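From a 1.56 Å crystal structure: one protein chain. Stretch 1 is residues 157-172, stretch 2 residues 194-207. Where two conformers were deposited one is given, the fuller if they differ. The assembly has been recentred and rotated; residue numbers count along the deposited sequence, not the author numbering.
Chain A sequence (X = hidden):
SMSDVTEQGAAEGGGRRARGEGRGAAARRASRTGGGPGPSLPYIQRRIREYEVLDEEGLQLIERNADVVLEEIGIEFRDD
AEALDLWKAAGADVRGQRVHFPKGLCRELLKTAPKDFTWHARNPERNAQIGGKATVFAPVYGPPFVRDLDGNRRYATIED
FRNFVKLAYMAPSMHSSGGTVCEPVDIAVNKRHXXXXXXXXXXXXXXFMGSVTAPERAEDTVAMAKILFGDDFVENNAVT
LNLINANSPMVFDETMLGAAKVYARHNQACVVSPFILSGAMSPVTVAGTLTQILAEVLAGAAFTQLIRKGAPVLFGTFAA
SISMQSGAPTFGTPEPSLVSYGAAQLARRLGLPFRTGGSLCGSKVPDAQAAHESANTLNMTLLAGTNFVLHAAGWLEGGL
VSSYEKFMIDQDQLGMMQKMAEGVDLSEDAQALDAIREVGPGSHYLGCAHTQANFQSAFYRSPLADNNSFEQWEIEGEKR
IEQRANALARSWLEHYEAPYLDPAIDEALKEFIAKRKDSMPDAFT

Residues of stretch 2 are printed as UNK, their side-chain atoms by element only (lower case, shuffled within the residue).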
# COMPACT_ATOMS: atom_id res chain seq x y z
N THR A 157 -26.23 -17.80 -1.93
CA THR A 157 -27.43 -18.28 -1.23
C THR A 157 -27.47 -17.71 0.16
O THR A 157 -26.52 -17.11 0.64
CB THR A 157 -27.40 -19.80 -1.09
OG1 THR A 157 -26.28 -20.17 -0.27
CG2 THR A 157 -27.30 -20.47 -2.45
N ILE A 158 -28.61 -17.92 0.83
CA ILE A 158 -28.69 -17.52 2.24
C ILE A 158 -27.69 -18.25 3.11
O ILE A 158 -27.24 -17.69 4.11
CB ILE A 158 -30.15 -17.64 2.74
CG1 ILE A 158 -30.32 -16.97 4.10
CG2 ILE A 158 -30.61 -19.08 2.76
CD1 ILE A 158 -30.16 -15.47 4.11
N GLU A 159 -27.39 -19.50 2.79
CA GLU A 159 -26.35 -20.23 3.51
C GLU A 159 -24.99 -19.48 3.38
O GLU A 159 -24.27 -19.29 4.38
CB GLU A 159 -26.23 -21.67 3.04
CG GLU A 159 -25.22 -22.42 3.84
CD GLU A 159 -25.22 -23.91 3.55
OE1 GLU A 159 -26.17 -24.46 2.92
OE2 GLU A 159 -24.20 -24.52 3.92
N ASP A 160 -24.66 -19.02 2.16
CA ASP A 160 -23.45 -18.23 2.02
C ASP A 160 -23.51 -16.93 2.80
O ASP A 160 -22.52 -16.51 3.44
CB ASP A 160 -23.18 -17.85 0.55
CG ASP A 160 -22.98 -19.02 -0.33
OD1 ASP A 160 -22.09 -19.85 -0.03
OD2 ASP A 160 -23.70 -19.09 -1.35
N PHE A 161 -24.66 -16.27 2.74
CA PHE A 161 -24.84 -15.01 3.51
C PHE A 161 -24.52 -15.26 4.98
O PHE A 161 -23.72 -14.57 5.62
CB PHE A 161 -26.29 -14.54 3.35
CG PHE A 161 -26.54 -13.14 3.82
CD1 PHE A 161 -26.72 -12.83 5.18
CD2 PHE A 161 -26.57 -12.10 2.92
CE1 PHE A 161 -26.92 -11.52 5.58
CE2 PHE A 161 -26.76 -10.80 3.32
CZ PHE A 161 -26.94 -10.52 4.68
N ARG A 162 -25.11 -16.31 5.52
CA ARG A 162 -24.85 -16.66 6.91
C ARG A 162 -23.37 -16.97 7.16
O ARG A 162 -22.81 -16.52 8.17
CB ARG A 162 -25.72 -17.82 7.35
CG ARG A 162 -27.16 -17.39 7.50
CD ARG A 162 -28.04 -18.59 7.68
NE ARG A 162 -29.40 -18.20 7.94
CZ ARG A 162 -30.37 -19.08 8.21
NH1 ARG A 162 -30.13 -20.41 8.25
NH2 ARG A 162 -31.58 -18.61 8.47
N ASN A 163 -22.75 -17.70 6.25
CA ASN A 163 -21.33 -17.99 6.41
C ASN A 163 -20.49 -16.70 6.48
O ASN A 163 -19.55 -16.62 7.27
CB ASN A 163 -20.81 -18.90 5.32
CG ASN A 163 -21.26 -20.33 5.48
OD1 ASN A 163 -21.64 -20.75 6.58
ND2 ASN A 163 -21.20 -21.10 4.41
N PHE A 164 -20.78 -15.73 5.63
CA PHE A 164 -20.05 -14.46 5.65
C PHE A 164 -20.32 -13.69 6.93
O PHE A 164 -19.39 -13.09 7.45
CB PHE A 164 -20.29 -13.61 4.42
CG PHE A 164 -19.52 -14.10 3.19
CD1 PHE A 164 -18.15 -13.90 3.08
CD2 PHE A 164 -20.18 -14.71 2.11
CE1 PHE A 164 -17.45 -14.34 1.97
CE2 PHE A 164 -19.46 -15.18 0.99
CZ PHE A 164 -18.10 -15.02 0.95
N VAL A 165 -21.57 -13.72 7.42
CA VAL A 165 -21.83 -13.11 8.70
C VAL A 165 -21.01 -13.77 9.81
O VAL A 165 -20.43 -13.09 10.65
CB VAL A 165 -23.32 -13.07 9.03
CG1 VAL A 165 -23.54 -12.53 10.42
CG2 VAL A 165 -24.04 -12.17 8.03
N LYS A 166 -20.96 -15.10 9.79
CA LYS A 166 -20.16 -15.84 10.76
C LYS A 166 -18.68 -15.47 10.69
O LYS A 166 -18.04 -15.23 11.71
CB LYS A 166 -20.33 -17.36 10.58
CG LYS A 166 -21.75 -17.88 10.85
CD LYS A 166 -21.81 -19.37 10.54
CE LYS A 166 -23.15 -19.95 10.92
NZ LYS A 166 -23.32 -21.38 10.56
N LEU A 167 -18.12 -15.43 9.47
CA LEU A 167 -16.70 -15.10 9.32
C LEU A 167 -16.40 -13.68 9.74
O LEU A 167 -15.34 -13.42 10.35
CB LEU A 167 -16.27 -15.32 7.87
CG LEU A 167 -16.29 -16.79 7.38
CD1 LEU A 167 -15.94 -16.77 5.90
CD2 LEU A 167 -15.33 -17.69 8.11
N ALA A 168 -17.33 -12.77 9.48
CA ALA A 168 -17.18 -11.39 9.92
C ALA A 168 -17.25 -11.26 11.45
O ALA A 168 -16.51 -10.46 12.04
CB ALA A 168 -18.24 -10.50 9.30
N TYR A 169 -18.11 -12.06 12.08
CA TYR A 169 -18.20 -12.11 13.55
C TYR A 169 -16.88 -12.58 14.15
O TYR A 169 -16.41 -12.05 15.14
CB TYR A 169 -19.37 -13.02 13.96
CG TYR A 169 -19.40 -13.32 15.42
CD1 TYR A 169 -19.81 -12.36 16.33
CD2 TYR A 169 -18.96 -14.56 15.91
CE1 TYR A 169 -19.86 -12.64 17.68
CE2 TYR A 169 -19.01 -14.85 17.27
CZ TYR A 169 -19.45 -13.88 18.14
OH TYR A 169 -19.48 -14.13 19.48
N MSE A 170 -16.26 -13.59 13.52
CA MSE A 170 -15.03 -14.17 14.03
C MSE A 170 -13.79 -13.36 13.69
O MSE A 170 -12.84 -13.37 14.48
CB MSE A 170 -14.87 -15.58 13.53
CG MSE A 170 -15.91 -16.49 14.16
SE MSE A 170 -15.75 -18.36 13.58
CE MSE A 170 -16.49 -18.28 11.80
N ALA A 171 -13.74 -12.70 12.54
CA ALA A 171 -12.55 -11.96 12.08
C ALA A 171 -12.23 -10.87 13.13
O ALA A 171 -13.06 -9.98 13.37
CB ALA A 171 -12.81 -11.31 10.77
N PRO A 172 -11.02 -10.88 13.72
CA PRO A 172 -10.83 -9.99 14.88
C PRO A 172 -10.85 -8.49 14.54
O PRO A 172 -11.24 -7.69 15.38
CB PRO A 172 -9.45 -10.36 15.42
CG PRO A 172 -9.14 -11.66 14.84
CD PRO A 172 -10.00 -11.93 13.65
N UNK A 194 -35.62 -9.55 4.96
CA UNK A 194 -35.97 -9.93 6.32
C UNK A 194 -34.97 -10.95 6.87
O UNK A 194 -34.49 -10.82 8.00
c UNK A 194 -37.37 -10.56 6.32
c UNK A 194 -39.70 -10.35 5.48
c UNK A 194 -38.47 -9.59 5.90
c UNK A 194 -38.76 -8.55 6.98
N UNK A 195 -34.66 -11.93 6.06
CA UNK A 195 -33.64 -12.95 6.41
C UNK A 195 -32.23 -12.40 6.52
O UNK A 195 -31.44 -12.89 7.35
o UNK A 195 -35.31 -15.53 6.50
c UNK A 195 -33.71 -14.11 5.42
c UNK A 195 -35.03 -14.82 5.49
o UNK A 195 -35.85 -14.61 4.59
N UNK A 196 -31.94 -11.42 5.68
CA UNK A 196 -30.60 -10.79 5.65
C UNK A 196 -30.45 -10.05 6.97
O UNK A 196 -29.46 -10.25 7.67
c UNK A 196 -29.27 -8.80 1.40
c UNK A 196 -30.49 -9.91 4.43
c UNK A 196 -30.39 -10.75 3.16
se UNK A 196 -30.93 -9.70 1.56
N UNK A 197 -31.40 -9.17 7.33
CA UNK A 197 -31.27 -8.47 8.62
C UNK A 197 -31.24 -9.47 9.79
O UNK A 197 -30.41 -9.37 10.71
c UNK A 197 -32.37 -7.41 8.81
c UNK A 197 -32.24 -6.31 7.75
c UNK A 197 -32.37 -6.85 10.23
N UNK A 198 -32.13 -10.44 9.77
CA UNK A 198 -32.17 -11.44 10.83
C UNK A 198 -30.82 -12.12 10.99
O UNK A 198 -30.37 -12.38 12.12
o UNK A 198 -33.37 -16.52 14.61
c UNK A 198 -32.68 -14.79 11.48
c UNK A 198 -32.72 -15.77 12.46
c UNK A 198 -33.92 -13.32 12.86
c UNK A 198 -33.37 -15.52 13.66
c UNK A 198 -34.00 -14.30 13.86
c UNK A 198 -33.28 -13.57 11.64
c UNK A 198 -33.23 -12.50 10.55
N UNK A 199 -30.16 -12.42 9.87
CA UNK A 199 -28.85 -13.11 9.92
C UNK A 199 -27.80 -12.30 10.68
O UNK A 199 -27.03 -12.84 11.46
c UNK A 199 -28.36 -13.43 8.50
o UNK A 199 -29.24 -14.33 7.91
N UNK A 200 -27.79 -10.98 10.48
CA UNK A 200 -26.88 -10.09 11.23
C UNK A 200 -27.17 -10.08 12.73
O UNK A 200 -26.29 -9.80 13.51
n UNK A 200 -25.82 -8.25 7.19
n UNK A 200 -24.96 -8.67 9.10
c UNK A 200 -24.69 -8.50 7.82
c UNK A 200 -26.93 -8.67 10.68
c UNK A 200 -26.31 -8.53 9.31
c UNK A 200 -26.85 -8.27 8.09
N UNK A 201 -28.40 -10.39 13.11
CA UNK A 201 -28.77 -10.41 14.53
C UNK A 201 -28.49 -11.76 15.15
O UNK A 201 -27.98 -11.81 16.28
c UNK A 201 -30.62 -10.07 16.20
c UNK A 201 -30.24 -9.99 14.73
c UNK A 201 -31.91 -8.19 13.96
c UNK A 201 -30.46 -8.60 14.15
N UNK A 202 -28.85 -12.82 14.43
CA UNK A 202 -28.76 -14.20 14.96
C UNK A 202 -27.31 -14.69 15.01
O UNK A 202 -26.91 -15.36 15.96
c UNK A 202 -30.16 -16.88 15.93
c UNK A 202 -29.69 -16.62 14.50
c UNK A 202 -29.64 -15.13 14.11
c UNK A 202 -28.96 -16.88 18.09
n UNK A 202 -29.85 -17.64 18.73
n UNK A 202 -27.86 -16.43 18.68
n UNK A 202 -29.08 -16.57 16.82
N UNK A 203 -26.51 -14.35 13.99
CA UNK A 203 -25.18 -14.92 13.83
C UNK A 203 -24.06 -13.98 14.18
O UNK A 203 -22.88 -14.37 14.15
c UNK A 203 -25.85 -17.83 12.67
c UNK A 203 -27.87 -18.58 11.58
c UNK A 203 -26.77 -18.84 12.40
c UNK A 203 -25.01 -15.47 12.42
c UNK A 203 -26.00 -16.57 12.12
c UNK A 203 -27.12 -16.34 11.32
c UNK A 203 -28.06 -17.33 11.05
o UNK A 203 -28.81 -19.56 11.32
N UNK A 204 -24.41 -12.76 14.58
CA UNK A 204 -23.37 -11.79 14.98
C UNK A 204 -23.94 -10.90 16.07
O UNK A 204 -25.18 -10.84 16.25
o UNK A 204 -21.86 -10.14 14.11
c UNK A 204 -23.01 -10.92 13.80
N UNK A 205 -23.07 -10.20 16.77
CA UNK A 205 -23.48 -9.12 17.68
C UNK A 205 -22.75 -7.82 17.38
O UNK A 205 -22.74 -6.92 18.21
o UNK A 205 -21.67 -10.18 20.73
c UNK A 205 -23.32 -9.54 19.14
o UNK A 205 -20.99 -9.74 18.68
c UNK A 205 -21.89 -9.85 19.52
N UNK A 206 -22.15 -7.74 16.18
CA UNK A 206 -21.47 -6.55 15.71
C UNK A 206 -22.46 -5.63 15.01
O UNK A 206 -23.49 -6.07 14.55
c UNK A 206 -16.96 -8.81 15.42
n UNK A 206 -15.82 -9.21 14.54
c UNK A 206 -19.16 -7.62 15.50
c UNK A 206 -20.30 -6.92 14.79
c UNK A 206 -18.02 -8.09 14.61
N UNK A 207 -22.15 -4.34 14.90
CA UNK A 207 -23.12 -3.41 14.29
C UNK A 207 -23.36 -3.74 12.81
O UNK A 207 -22.45 -4.12 12.12
c UNK A 207 -21.21 -2.24 15.06
c UNK A 207 -20.97 -3.66 15.43
c UNK A 207 -22.49 -2.05 14.43
O HOH W 1 -33.38 -16.20 8.43
O HOH W 2 -20.72 -10.39 11.64
O HOH W 3 -19.68 -11.92 21.13

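Position 194 carries four side-chain carbons forked at the second, and none comes near stretch 1; this is Leu194. At 195, two carbons end in a pair of oxygens, and CB lies 4.0 Å from Ile158 CD1: Asp195. A water bridges the two segments here, donating to Asp195 OD1 (2.8 Å) and accepting from Arg162 NH2 (3.0 Å). Position 196 has an unbranched chain of two carbons, a selenium and a terminal carbon, and its CB approaches Phe161 CZ at 3.6 Å: selenomethionine, Met196. Its CG sits over one face of the Phe161 ring, 4.0 Å from the centroid, as a CH-pi contact.

At 197, three carbons, one carrying the other two, point away: Val197. At 198 one carbon leads to a six-carbon ring bearing one oxygen, without direct contact, giving Tyr198. Position 199 has one carbon and one oxygen and points toward stretch 1, its CB at the edge of the Phe161 ring, 3.8 Å from Phe161 CD1: Ser199. Its OG donates to Asp195 O (2.7 Å). At 200, one carbon leads to a five-membered ring of three carbons and two nitrogens, near Val165 and Phe161: His200. Its CE1 is 3.7 Å from Val165 CG2, and the edge of Phe161 is directed toward its face, offset, with planes at 75°.

Position 201, four carbons forked at the first, faces away: Ile201. At 202, three carbons, a nitrogen and a carbon with two more nitrogens make no contact: Arg202. Position 203 has one carbon and a six-carbon ring with one oxygen, its CB 3.8 Å from Val165 CG1: Tyr203, the residue most covered by stretch 1. Its CD1 lies 3.9 Å from Lys166 CE.

At 204, one carbon and one oxygen lie near Val165 and Tyr169: Ser204, whose OG shares a water with Val165 O. At 205, two carbons end in a pair of oxygens, beside the edge of the Tyr169 ring: Asp205, with OD1 3.3 Å from Tyr169 CE1. Position 206 has four carbons in a row ending in nitrogen, which reaches two carbonyls of stretch 1: Lys206. Its NZ donates to Ala168 O (2.9 Å) and Tyr169 O (3.0 Å). At 207, three carbons close a ring onto the backbone nitrogen, out of reach: Pro207.

The two helices run in broadly the same direction, crossing at -32° with axes 9.5 Å apart. Phe161 and Val165 pack against the second helix; Arg162 CA and Ser199 CA are 6.1 Å apart. Beyond that helix, the extended lysine fastens the following loop to carbonyls at the C-terminal end of the first.

Stretch 2 194-207: LDMVYSHIRYSDKP
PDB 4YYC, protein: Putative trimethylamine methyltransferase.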